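Local coordinates for protein lysozyme M1 (Streptomyces coelicolor, PDB 1JFX) that hydrolyses the beta-1,4 linkages between N-acetylmuramic acid and N-acetylglucosamine in bacterial peptidoglycan, acting on diacetylated muramic acid as well, at residues H12-I17 / G191-D196; G84-D89 / R130-V135; G153-S158 / G175-T180; A163-S168 / Y184-R189. All coordinates share one frame; numbering follows the deposited sequence.

The four contacts belong to the family 25 lysozyme domain, a beta-alpha barrel, and join its loops to one another and to the ends of strands and a helix. Contacts 1 and 4 adjoin, their centres about 17 Å apart, and a salt bridge joins Asp-196 of the first to Arg-189 of the second. Both reach toward the predicted active site: the side chain of Gln-14 is about 6 Å from that of Asp-9, and that of Trp-165 about 7 Å from those of Asp-9 and Glu-100. Contacts 2 and 3, centres about 18 Å apart, meet where Val-135 O accepts from Ser-158 OG. Contact 3 lies across the chain's centre from contact 1, about 31 Å between centres, and interleaves with contact 4 along the sequence.

Contact 1 of 4, residues H12-I17 / G191-D196; sequences HWQGSI and GGVSGD
Ile-17 and Val-193 form the apolar part of a contact between two loop regions of the beta-alpha barrel: the loop that follows strand 6-10, and the short strand segment 193-194 that precedes strand 196-202. Their side chains lie side by side and point the same way, with Ile-17 CG2 3.9 Å from Val-193 CG2. Both also rest on Val-22 of helix 19-24, so the two loops share a single apolar support. Beside this patch the backbones come close, Ile-17 CA directing its hydrogen at Gly-192 O over 3.4 Å. On the other branch Val-193 CG1, anti to its own backbone N (chi1 177°), lies 3.9 Å from Gln-14 CG.

The remainder is looser and largely polar. Gln-14 bends at chi2 (60°), and its NE2 makes a weak hydrogen bond to Asp-196 O, 3.3 Å long. The firmer partner of that amide is Ser-11, whose backbone N donates to Gln-14 OE1. The predicted active-site residue Asp-9 is nearby, its side chain about 6 Å from that of Gln-14. Ser-16, Ser-194 and Asp-196 are exposed to solvent, and here waters link the backbones. One molecule donates to Gly-192 O and, weakly, to Ser-16 O. Another is gripped by three backbone atoms, donating to Gln-14 O and Ser-16 O while accepting from Ser-194 N at 2.8 Å.

Contact 2 of 4, residues G84-D89 / R130-V135; sequences GGWSRD and RTTRDV
The indole of Trp-86 is sandwiched: Arg-133 crosses one face and the backbone N of Arg-88 lies above the opposite one, offset toward the rim. Thr-131 O, 3.5 Å from Trp-86 CE3, and Thr-132 OG1, 3.7 Å from Trp-86 CZ3, approach the six-membered ring obliquely. Arg-133 uses both its aliphatic chain and its charge. CD sits 3.6 Å from the centroid of that ring in a CH-pi contact, and the chain bends at chi2 and chi3. The guanidinium makes a cation-pi interaction, with CZ 4.7 Å from the centroid. It is not stacked flat: the two planes stand 75° apart, so the edge of the guanidinium meets the ring, NH1 approaching Trp-86 CE2 to 3.3 Å. Polar ends are held from outside, Trp-86 NE1 by Thr-92 O and Ala-213 O, and Arg-133 NH2 by Leu-212 O.

Closer to the backbone, Thr-131 CB packs 4.1 Å from Trp-86 CB, and a water donates to both Trp-86 O and Thr-131 O. Thr-131 OG1, also hydrogen-bonded to Tyr-127 O, accepts from Arg-133 N at 3.0 Å. This is an ST turn at the C-terminal end of helix 113-131, where the chain heads into strand 136-139 of the beta-alpha barrel.

Contact 3 of 4, residues G153-S158 / G175-T180; sequences GMAAKS and GFPTWT
Ala-155 and Phe-176 have the closest CA atoms across this contact, 4.7 Å apart, and bury more surface in it than any other residues. The methyl group of Ala-155 lies against two neighbours of the facing loop. Its CB is 3.3 Å from Gly-175 O and 4.0 Å from Pro-177 CD, so the alanine touches residues that flank the phenylalanine in sequence. The CB of Pro-177 points toward the facing loop, and its CD lies 3.7 Å from Ala-155 O.

Phe-176 reaches across with one corner of its ring. Its CG stands beside the backbone N, anti to the carbonyl carbon (chi1 -68°). The ring atom CE1 lies 4.2 Å from Met-154 CB, an apolar contact oblique to the ring. The same CE1 lies 4.0 Å from Ser-158 O, which sits at the ring edge, near its plane. Phe-160 stacks on this ring and Trp-144 meets it at an inclined angle, placing the phenylalanine in an aromatic cluster. The two loops lie on either side of strand 160-163 in the sequence of the beta-alpha barrel: 153-158 leads from helix 141-148 into that strand, while 175-180 leads into the neighbouring parallel strand 181-185.

Polar bridging is left to water, which accepts from Met-154 N and donates to Gly-175 O, both at 2.8 Å. The 153-158 loop is also braced internally, because Met-154 O accepts from both Lys-157 N and Ser-158 N. Beyond the pair of loops, Met-154 packs on Ile-120 and His-124 of helix 113-131, and Ser-158 OG is hydrogen-bonded to Val-135 O.

Contact 4 of 4, residues A163-S168 / Y184-R189; sequences AHWGVS and YSATGR
Trp-165 lays one face of its indole over the methyl group of Ala-186, the main side-chain encounter between these segments. Its CG is anti to the carbonyl carbon, beside the backbone N (chi1 -47°). Ala-186 CB lies 3.8 Å from the centroid of the six-membered ring, only 17° off its normal, a CH-pi contact. Within the ring the closest atom is CZ2, 3.7 Å from Ala-186 CB. The backbone of Ser-185 also lies over the indole, with Trp-165 CD1 3.7 Å from Ser-185 N. Tyr-184, by contrast, meets the facing segment through its backbone; its CB points away from segment 163-168, and its hydroxyl is hydrogen-bonded to Gln-6 OE1.

Backbone contacts hold the base of the tryptophan. Gly-166 N donates to Tyr-184 O at 3.1 Å with an N-H...O angle of 162°, the donor tilted from the carbonyl plane. The same oxygen receives the CA hydrogen of Trp-165, whose CA is 3.3 Å away. In return Tyr-184 CA directs its hydrogen at His-164 O over 3.6 Å. Beyond the packed methyl, the 184-189 chain is shaped by an ST turn, Ser-185 OG accepting from Thr-187 N at 3.0 Å.

The indole NE1 is bonded to Gln-183 OE1, and the side chain lies about 7 Å from those of the predicted active-site residues Asp-9 and Glu-100, consistent with a place on the wall of the substrate groove. In the beta-alpha barrel, the contact joins the loop leaving strand 160-163 to the end of the adjacent parallel strand 181-185, which in turn pairs antiparallel with strand 196-202.

Contact 1 of 4, residues H12-I17 / G191-D196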
loop_
_atom_site.group_PDB
_atom_site.type_symbol
_atom_site.label_atom_id
_atom_site.label_comp_id
_atom_site.label_asym_id
_atom_site.label_seq_id
_atom_site.Cartn_x
_atom_site.Cartn_y
_atom_site.Cartn_z
ATOM N N HIS A 12 4.475 7.924 10.227
ATOM C CA HIS A 12 4.944 8.910 11.197
ATOM C C HIS A 12 6.460 8.808 11.400
ATOM O O HIS A 12 7.084 9.761 11.863
ATOM C CB HIS A 12 4.234 8.734 12.547
ATOM C CG HIS A 12 4.905 7.757 13.452
ATOM N ND1 HIS A 12 4.883 6.397 13.231
ATOM C CD2 HIS A 12 5.685 7.950 14.541
ATOM C CE1 HIS A 12 5.623 5.793 14.142
ATOM N NE2 HIS A 12 6.120 6.714 14.949
ATOM N N TRP A 13 7.058 7.672 11.053
ATOM C CA TRP A 13 8.508 7.526 11.226
ATOM C C TRP A 13 9.292 8.555 10.414
ATOM O O TRP A 13 10.434 8.884 10.756
ATOM C CB TRP A 13 8.987 6.131 10.820
ATOM C CG TRP A 13 8.582 5.033 11.756
ATOM C CD1 TRP A 13 7.695 4.027 11.501
ATOM C CD2 TRP A 13 9.070 4.809 13.088
ATOM N NE1 TRP A 13 7.602 3.189 12.587
ATOM C CE2 TRP A 13 8.433 3.644 13.575
ATOM C CE3 TRP A 13 9.981 5.479 13.917
ATOM C CZ2 TRP A 13 8.678 3.130 14.856
ATOM C CZ3 TRP A 13 10.226 4.968 15.195
ATOM C CH2 TRP A 13 9.574 3.803 15.648
ATOM N N GLN A 14 8.694 9.050 9.335
ATOM C CA GLN A 14 9.357 10.033 8.490
ATOM C C GLN A 14 9.234 11.472 8.989
ATOM O O GLN A 14 9.792 12.389 8.384
ATOM C CB GLN A 14 8.852 9.926 7.044
ATOM C CG GLN A 14 9.540 8.825 6.241
ATOM C CD GLN A 14 9.346 7.453 6.842
ATOM O OE1 GLN A 14 8.220 6.983 6.995
ATOM N NE2 GLN A 14 10.452 6.794 7.186
ATOM N N GLY A 15 8.519 11.667 10.096
ATOM C CA GLY A 15 8.374 12.993 10.678
ATOM C C GLY A 15 7.705 14.040 9.810
ATOM O O GLY A 15 6.777 13.735 9.055
ATOM N N SER A 16 8.169 15.283 9.925
ATOM C CA SER A 16 7.619 16.392 9.145
ATOM C C SER A 16 8.158 16.341 7.724
ATOM O O SER A 16 9.366 16.368 7.511
ATOM C CB SER A 16 8.007 17.726 9.786
ATOM O OG SER A 16 7.491 18.801 9.027
ATOM N N ILE A 17 7.255 16.284 6.753
ATOM C CA ILE A 17 7.634 16.193 5.344
ATOM C C ILE A 17 7.244 17.425 4.539
ATOM O O ILE A 17 6.133 17.940 4.680
ATOM C CB ILE A 17 6.943 14.978 4.692
ATOM C CG1 ILE A 17 7.386 13.692 5.393
ATOM C CG2 ILE A 17 7.263 14.927 3.177
ATOM C CD1 ILE A 17 6.621 12.433 4.895
ATOM N N GLY A 191 14.273 14.732 -1.448
ATOM C CA GLY A 191 14.144 16.076 -0.924
ATOM C C GLY A 191 12.818 16.208 -0.184
ATOM O O GLY A 191 11.789 15.687 -0.638
ATOM N N GLY A 192 12.841 16.890 0.958
ATOM C CA GLY A 192 11.620 17.075 1.728
ATOM C C GLY A 192 11.422 16.060 2.833
ATOM O O GLY A 192 10.602 16.261 3.713
ATOM N N VAL A 193 12.159 14.952 2.772
ATOM C CA VAL A 193 12.076 13.943 3.820
ATOM C C VAL A 193 13.448 13.819 4.457
ATOM O O VAL A 193 14.455 13.651 3.761
ATOM C CB VAL A 193 11.689 12.560 3.277
ATOM C CG1 VAL A 193 11.689 11.547 4.405
ATOM C CG2 VAL A 193 10.314 12.623 2.627
ATOM N N SER A 194 13.494 13.914 5.778
ATOM C CA SER A 194 14.767 13.775 6.472
ATOM C C SER A 194 14.985 12.316 6.851
ATOM O O SER A 194 14.139 11.708 7.510
ATOM C CB SER A 194 14.801 14.649 7.730
ATOM O OG SER A 194 14.828 16.024 7.397
ATOM N N GLY A 195 16.115 11.765 6.425
ATOM C CA GLY A 195 16.440 10.387 6.760
ATOM C C GLY A 195 16.002 9.355 5.735
ATOM O O GLY A 195 15.614 9.686 4.612
ATOM N N ASP A 196 16.066 8.092 6.132
ATOM C CA ASP A 196 15.697 6.991 5.251
ATOM C C ASP A 196 14.248 7.045 4.793
ATOM O O ASP A 196 13.338 7.264 5.596
ATOM C CB ASP A 196 15.928 5.642 5.952
ATOM C CG ASP A 196 17.395 5.330 6.162
ATOM O OD1 ASP A 196 18.256 5.879 5.441
ATOM O OD2 ASP A 196 17.689 4.503 7.055
HETATM O O HOH W 1 11.136 14.266 7.216
HETATM O O HOH W 2 11.155 18.350 5.451
#

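Contact 2 of 4, residues G84-D89 / R130-V135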
loop_
_atom_site.group_PDB
_atom_site.type_symbol
_atom_site.label_atom_id
_atom_site.label_comp_id
_atom_site.label_asym_id
_atom_site.label_seq_id
_atom_site.Cartn_x
_atom_site.Cartn_y
_atom_site.Cartn_z
ATOM N N GLY A 84 -8.884 5.632 4.366
ATOM C CA GLY A 84 -8.911 4.803 3.171
ATOM C C GLY A 84 -9.996 5.071 2.146
ATOM O O GLY A 84 -10.104 4.352 1.150
ATOM N N GLY A 85 -10.808 6.095 2.382
ATOM C CA GLY A 85 -11.866 6.405 1.434
ATOM C C GLY A 85 -11.286 6.795 0.093
ATOM O O GLY A 85 -10.148 7.258 -0.002
ATOM N N TRP A 86 -12.067 6.606 -0.960
ATOM C CA TRP A 86 -11.588 6.941 -2.285
ATOM C C TRP A 86 -12.647 7.640 -3.115
ATOM O O TRP A 86 -13.836 7.367 -2.982
ATOM C CB TRP A 86 -11.156 5.663 -3.038
ATOM C CG TRP A 86 -10.749 5.944 -4.468
ATOM C CD1 TRP A 86 -9.513 6.342 -4.907
ATOM C CD2 TRP A 86 -11.612 5.981 -5.621
ATOM N NE1 TRP A 86 -9.557 6.627 -6.252
ATOM C CE2 TRP A 86 -10.831 6.417 -6.713
ATOM C CE3 TRP A 86 -12.971 5.698 -5.827
ATOM C CZ2 TRP A 86 -11.360 6.576 -8.002
ATOM C CZ3 TRP A 86 -13.501 5.851 -7.100
ATOM C CH2 TRP A 86 -12.695 6.287 -8.178
ATOM N N SER A 87 -12.199 8.562 -3.959
ATOM C CA SER A 87 -13.082 9.218 -4.916
ATOM C C SER A 87 -12.178 9.711 -6.036
ATOM O O SER A 87 -10.980 9.940 -5.829
ATOM C CB SER A 87 -13.885 10.370 -4.292
ATOM O OG SER A 87 -13.070 11.480 -4.001
ATOM N N ARG A 88 -12.749 9.856 -7.231
ATOM C CA ARG A 88 -11.977 10.289 -8.386
ATOM C C ARG A 88 -11.679 11.781 -8.370
ATOM O O ARG A 88 -12.595 12.605 -8.416
ATOM C CB ARG A 88 -12.730 9.941 -9.675
ATOM C CG ARG A 88 -12.047 10.496 -10.920
ATOM C CD ARG A 88 -12.793 10.132 -12.184
ATOM N NE ARG A 88 -12.057 10.609 -13.350
ATOM C CZ ARG A 88 -12.318 10.240 -14.600
ATOM N NH1 ARG A 88 -13.303 9.385 -14.845
ATOM N NH2 ARG A 88 -11.584 10.712 -15.599
ATOM N N ASP A 89 -10.398 12.128 -8.295
ATOM C CA ASP A 89 -10.009 13.537 -8.310
ATOM C C ASP A 89 -8.625 13.771 -8.891
ATOM O O ASP A 89 -7.991 14.784 -8.597
ATOM C CB ASP A 89 -10.107 14.149 -6.898
ATOM C CG ASP A 89 -9.103 13.565 -5.917
ATOM O OD1 ASP A 89 -8.225 12.776 -6.324
ATOM O OD2 ASP A 89 -9.201 13.915 -4.723
ATOM N N ARG A 130 -17.157 -0.538 0.229
ATOM C CA ARG A 130 -17.066 0.827 0.738
ATOM C C ARG A 130 -16.623 1.881 -0.273
ATOM O O ARG A 130 -17.159 2.994 -0.288
ATOM C CB ARG A 130 -16.084 0.892 1.921
ATOM C CG ARG A 130 -16.534 0.186 3.207
ATOM C CD ARG A 130 -17.714 0.916 3.879
ATOM N NE ARG A 130 -17.403 2.290 4.285
ATOM C CZ ARG A 130 -16.893 2.651 5.456
ATOM N NH1 ARG A 130 -16.612 1.742 6.390
ATOM N NH2 ARG A 130 -16.674 3.949 5.698
ATOM N N THR A 131 -15.663 1.523 -1.124
ATOM C CA THR A 131 -15.052 2.482 -2.046
ATOM C C THR A 131 -15.191 2.273 -3.554
ATOM O O THR A 131 -14.834 3.167 -4.328
ATOM C CB THR A 131 -13.519 2.545 -1.785
ATOM O OG1 THR A 131 -12.927 1.325 -2.260
ATOM C CG2 THR A 131 -13.208 2.691 -0.277
ATOM N N THR A 132 -15.680 1.098 -3.951
ATOM C CA THR A 132 -15.810 0.627 -5.339
ATOM C C THR A 132 -14.458 0.159 -5.878
ATOM O O THR A 132 -14.392 -0.378 -6.976
ATOM C CB THR A 132 -16.385 1.673 -6.379
ATOM O OG1 THR A 132 -15.384 2.642 -6.729
ATOM C CG2 THR A 132 -17.629 2.364 -5.827
ATOM N N ARG A 133 -13.391 0.320 -5.096
ATOM C CA ARG A 133 -12.073 -0.059 -5.593
ATOM C C ARG A 133 -11.528 -1.388 -5.112
ATOM O O ARG A 133 -11.838 -1.838 -4.007
ATOM C CB ARG A 133 -11.033 1.003 -5.216
ATOM C CG ARG A 133 -11.359 2.439 -5.610
ATOM C CD ARG A 133 -11.613 2.593 -7.117
ATOM N NE ARG A 133 -10.573 2.004 -7.976
ATOM C CZ ARG A 133 -9.473 2.630 -8.396
ATOM N NH1 ARG A 133 -9.226 3.889 -8.044
ATOM N NH2 ARG A 133 -8.619 1.996 -9.199
ATOM N N ASP A 134 -10.703 -2.002 -5.967
ATOM C CA ASP A 134 -9.993 -3.244 -5.630
ATOM C C ASP A 134 -8.780 -2.811 -4.788
ATOM O O ASP A 134 -7.926 -2.050 -5.253
ATOM C CB ASP A 134 -9.482 -3.952 -6.891
ATOM C CG ASP A 134 -10.585 -4.628 -7.676
ATOM O OD1 ASP A 134 -11.562 -5.092 -7.057
ATOM O OD2 ASP A 134 -10.468 -4.722 -8.923
ATOM N N VAL A 135 -8.700 -3.298 -3.556
ATOM C CA VAL A 135 -7.605 -2.927 -2.680
ATOM C C VAL A 135 -6.267 -3.426 -3.234
ATOM O O VAL A 135 -6.187 -4.513 -3.812
ATOM C CB VAL A 135 -7.833 -3.495 -1.255
ATOM C CG1 VAL A 135 -7.695 -5.020 -1.266
ATOM C CG2 VAL A 135 -6.847 -2.847 -0.267
HETATM O O HOH W 3 -16.026 5.771 -4.222
#

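Contact 3 of 4, residues G153-S158 / G175-T180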
loop_
_atom_site.group_PDB
_atom_site.type_symbol
_atom_site.label_atom_id
_atom_site.label_comp_id
_atom_site.label_asym_id
_atom_site.label_seq_id
_atom_site.Cartn_x
_atom_site.Cartn_y
_atom_site.Cartn_z
ATOM N N GLY A 153 -5.753 -16.852 -5.571
ATOM C CA GLY A 153 -7.076 -16.261 -5.476
ATOM C C GLY A 153 -7.271 -14.765 -5.601
ATOM O O GLY A 153 -8.402 -14.300 -5.805
ATOM N N MET A 154 -6.199 -13.998 -5.468
ATOM C CA MET A 154 -6.326 -12.552 -5.586
ATOM C C MET A 154 -5.744 -12.054 -6.891
ATOM O O MET A 154 -5.708 -10.854 -7.120
ATOM C CB MET A 154 -5.620 -11.844 -4.420
ATOM C CG MET A 154 -6.150 -12.228 -3.057
ATOM S SD MET A 154 -7.923 -11.908 -2.874
ATOM C CE MET A 154 -7.950 -10.104 -2.781
ATOM N N ALA A 155 -5.303 -12.968 -7.759
ATOM C CA ALA A 155 -4.703 -12.556 -9.030
ATOM C C ALA A 155 -5.576 -11.616 -9.854
ATOM O O ALA A 155 -5.074 -10.654 -10.442
ATOM C CB ALA A 155 -4.328 -13.791 -9.865
ATOM N N ALA A 156 -6.880 -11.871 -9.891
ATOM C CA ALA A 156 -7.765 -11.012 -10.675
ATOM C C ALA A 156 -8.494 -9.988 -9.821
ATOM O O ALA A 156 -9.321 -9.236 -10.337
ATOM C CB ALA A 156 -8.778 -11.858 -11.440
ATOM N N LYS A 157 -8.179 -9.943 -8.530
ATOM C CA LYS A 157 -8.861 -9.025 -7.617
ATOM C C LYS A 157 -8.053 -7.856 -7.074
ATOM O O LYS A 157 -8.606 -6.790 -6.844
ATOM C CB LYS A 157 -9.400 -9.786 -6.409
ATOM C CG LYS A 157 -10.602 -10.669 -6.669
ATOM C CD LYS A 157 -11.032 -11.291 -5.353
ATOM C CE LYS A 157 -12.352 -12.014 -5.456
ATOM N NZ LYS A 157 -12.659 -12.670 -4.153
ATOM N N SER A 158 -6.762 -8.060 -6.834
ATOM C CA SER A 158 -5.947 -6.990 -6.268
ATOM C C SER A 158 -4.627 -6.695 -6.950
ATOM O O SER A 158 -3.862 -7.620 -7.244
ATOM C CB SER A 158 -5.605 -7.305 -4.802
ATOM O OG SER A 158 -6.717 -7.187 -3.930
ATOM N N GLY A 175 1.052 -16.356 -7.629
ATOM C CA GLY A 175 -0.309 -15.905 -7.384
ATOM C C GLY A 175 -0.689 -14.523 -7.897
ATOM O O GLY A 175 -1.839 -14.107 -7.734
ATOM N N PHE A 176 0.271 -13.801 -8.475
ATOM C CA PHE A 176 0.022 -12.483 -9.058
ATOM C C PHE A 176 0.533 -12.500 -10.507
ATOM O O PHE A 176 1.583 -13.069 -10.797
ATOM C CB PHE A 176 0.707 -11.396 -8.221
ATOM C CG PHE A 176 0.086 -11.228 -6.859
ATOM C CD1 PHE A 176 -1.167 -10.623 -6.727
ATOM C CD2 PHE A 176 0.696 -11.761 -5.723
ATOM C CE1 PHE A 176 -1.808 -10.562 -5.488
ATOM C CE2 PHE A 176 0.062 -11.706 -4.477
ATOM C CZ PHE A 176 -1.195 -11.106 -4.362
ATOM N N PRO A 177 -0.228 -11.906 -11.444
ATOM C CA PRO A 177 0.161 -11.877 -12.856
ATOM C C PRO A 177 1.350 -10.974 -13.173
ATOM O O PRO A 177 2.019 -11.146 -14.190
ATOM C CB PRO A 177 -1.117 -11.427 -13.558
ATOM C CG PRO A 177 -1.726 -10.488 -12.531
ATOM C CD PRO A 177 -1.541 -11.262 -11.238
ATOM N N THR A 178 1.587 -10.006 -12.297
ATOM C CA THR A 178 2.678 -9.057 -12.452
ATOM C C THR A 178 2.648 -8.165 -11.217
ATOM O O THR A 178 1.792 -8.343 -10.343
ATOM C CB THR A 178 2.483 -8.155 -13.714
ATOM O OG1 THR A 178 3.665 -7.386 -13.936
ATOM C CG2 THR A 178 1.292 -7.206 -13.542
ATOM N N TRP A 179 3.585 -7.228 -11.126
ATOM C CA TRP A 179 3.563 -6.300 -10.005
ATOM C C TRP A 179 3.097 -4.953 -10.539
ATOM O O TRP A 179 3.343 -4.619 -11.699
ATOM C CB TRP A 179 4.951 -6.152 -9.361
ATOM C CG TRP A 179 6.037 -5.725 -10.299
ATOM C CD1 TRP A 179 6.805 -6.534 -11.081
ATOM C CD2 TRP A 179 6.509 -4.385 -10.516
ATOM N NE1 TRP A 179 7.729 -5.788 -11.771
ATOM C CE2 TRP A 179 7.574 -4.465 -11.444
ATOM C CE3 TRP A 179 6.137 -3.127 -10.013
ATOM C CZ2 TRP A 179 8.273 -3.340 -11.881
ATOM C CZ3 TRP A 179 6.834 -2.007 -10.448
ATOM C CH2 TRP A 179 7.887 -2.120 -11.371
ATOM N N THR A 180 2.409 -4.192 -9.686
ATOM C CA THR A 180 1.917 -2.864 -10.038
ATOM C C THR A 180 2.831 -1.813 -9.391
ATOM O O THR A 180 3.216 -0.842 -10.038
ATOM C CB THR A 180 0.453 -2.699 -9.581
ATOM O OG1 THR A 180 -0.367 -3.603 -10.338
ATOM C CG2 THR A 180 -0.040 -1.265 -9.819
HETATM O O HOH W 4 -3.437 -14.312 -5.466
#

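Contact 4 of 4, residues A163-S168 / Y184-R189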
loop_
_atom_site.group_PDB
_atom_site.type_symbol
_atom_site.label_atom_id
_atom_site.label_comp_id
_atom_site.label_asym_id
_atom_site.label_seq_id
_atom_site.Cartn_x
_atom_site.Cartn_y
_atom_site.Cartn_z
ATOM N N ALA A 163 7.235 -5.837 -1.967
ATOM C CA ALA A 163 8.354 -5.277 -1.220
ATOM C C ALA A 163 9.528 -6.221 -1.456
ATOM O O ALA A 163 9.475 -7.376 -1.056
ATOM C CB ALA A 163 8.027 -5.211 0.278
ATOM N N HIS A 164 10.565 -5.739 -2.133
ATOM C CA HIS A 164 11.748 -6.559 -2.391
ATOM C C HIS A 164 12.900 -5.593 -2.579
ATOM O O HIS A 164 13.132 -5.046 -3.672
ATOM C CB HIS A 164 11.554 -7.435 -3.631
ATOM C CG HIS A 164 12.550 -8.541 -3.720
ATOM N ND1 HIS A 164 12.463 -9.564 -4.644
ATOM C CD2 HIS A 164 13.648 -8.798 -2.972
ATOM C CE1 HIS A 164 13.466 -10.404 -4.455
ATOM N NE2 HIS A 164 14.200 -9.963 -3.447
ATOM N N TRP A 165 13.611 -5.368 -1.482
ATOM C CA TRP A 165 14.698 -4.408 -1.490
ATOM C C TRP A 165 16.015 -4.912 -2.043
ATOM O O TRP A 165 16.337 -6.096 -1.944
ATOM C CB TRP A 165 14.958 -3.888 -0.068
ATOM C CG TRP A 165 13.727 -3.477 0.697
ATOM C CD1 TRP A 165 12.587 -2.905 0.190
ATOM C CD2 TRP A 165 13.537 -3.544 2.117
ATOM N NE1 TRP A 165 11.711 -2.613 1.205
ATOM C CE2 TRP A 165 12.267 -2.993 2.397
ATOM C CE3 TRP A 165 14.322 -4.017 3.182
ATOM C CZ2 TRP A 165 11.758 -2.897 3.700
ATOM C CZ3 TRP A 165 13.817 -3.921 4.476
ATOM C CH2 TRP A 165 12.547 -3.364 4.719
ATOM N N GLY A 166 16.768 -3.984 -2.618
ATOM C CA GLY A 166 18.098 -4.280 -3.122
ATOM C C GLY A 166 18.304 -5.202 -4.302
ATOM O O GLY A 166 19.410 -5.710 -4.480
ATOM N N VAL A 167 17.273 -5.440 -5.100
ATOM C CA VAL A 167 17.432 -6.297 -6.266
ATOM C C VAL A 167 17.140 -5.505 -7.532
ATOM O O VAL A 167 16.453 -4.481 -7.486
ATOM C CB VAL A 167 16.508 -7.540 -6.200
ATOM C CG1 VAL A 167 16.981 -8.469 -5.076
ATOM C CG2 VAL A 167 15.058 -7.115 -5.958
ATOM N N SER A 168 17.648 -5.996 -8.661
ATOM C CA SER A 168 17.466 -5.301 -9.931
ATOM C C SER A 168 16.041 -5.368 -10.483
ATOM O O SER A 168 15.633 -4.499 -11.244
ATOM C CB SER A 168 18.462 -5.835 -10.966
ATOM O OG SER A 168 18.196 -7.177 -11.279
ATOM N N TYR A 184 11.547 -0.938 -3.622
ATOM C CA TYR A 184 12.896 -1.464 -3.844
ATOM C C TYR A 184 13.961 -0.990 -2.880
ATOM O O TYR A 184 15.112 -1.440 -2.944
ATOM C CB TYR A 184 13.326 -1.169 -5.290
ATOM C CG TYR A 184 13.403 0.303 -5.638
ATOM C CD1 TYR A 184 14.553 1.034 -5.372
ATOM C CD2 TYR A 184 12.315 0.964 -6.226
ATOM C CE1 TYR A 184 14.632 2.383 -5.676
ATOM C CE2 TYR A 184 12.384 2.332 -6.539
ATOM C CZ TYR A 184 13.556 3.025 -6.256
ATOM O OH TYR A 184 13.688 4.350 -6.559
ATOM N N SER A 185 13.588 -0.079 -1.992
ATOM C CA SER A 185 14.520 0.414 -0.990
ATOM C C SER A 185 13.784 0.993 0.198
ATOM O O SER A 185 12.705 1.562 0.041
ATOM C CB SER A 185 15.419 1.503 -1.567
ATOM O OG SER A 185 16.300 2.002 -0.567
ATOM N N ALA A 186 14.376 0.832 1.379
ATOM C CA ALA A 186 13.823 1.400 2.594
ATOM C C ALA A 186 14.835 2.407 3.126
ATOM O O ALA A 186 14.639 2.983 4.198
ATOM C CB ALA A 186 13.575 0.304 3.637
ATOM N N THR A 187 15.909 2.624 2.368
ATOM C CA THR A 187 16.981 3.515 2.795
ATOM C C THR A 187 17.318 4.595 1.775
ATOM O O THR A 187 18.476 5.008 1.644
ATOM C CB THR A 187 18.252 2.688 3.085
ATOM O OG1 THR A 187 18.545 1.848 1.956
ATOM C CG2 THR A 187 18.045 1.826 4.322
ATOM N N GLY A 188 16.307 5.055 1.055
ATOM C CA GLY A 188 16.552 6.068 0.045
ATOM C C GLY A 188 16.615 7.488 0.588
ATOM O O GLY A 188 16.512 7.740 1.791
ATOM N N ARG A 189 16.783 8.421 -0.334
ATOM C CA ARG A 189 16.830 9.834 0.003
ATOM C C ARG A 189 15.915 10.565 -0.970
ATOM O O ARG A 189 15.866 10.235 -2.166
ATOM C CB ARG A 189 18.258 10.376 -0.128
ATOM C CG ARG A 189 19.188 9.939 0.987
ATOM C CD ARG A 189 18.744 10.526 2.305
ATOM N NE ARG A 189 19.650 10.178 3.393
ATOM C CZ ARG A 189 19.606 9.036 4.079
ATOM N NH1 ARG A 189 18.694 8.109 3.799
ATOM N NH2 ARG A 189 20.474 8.821 5.063
#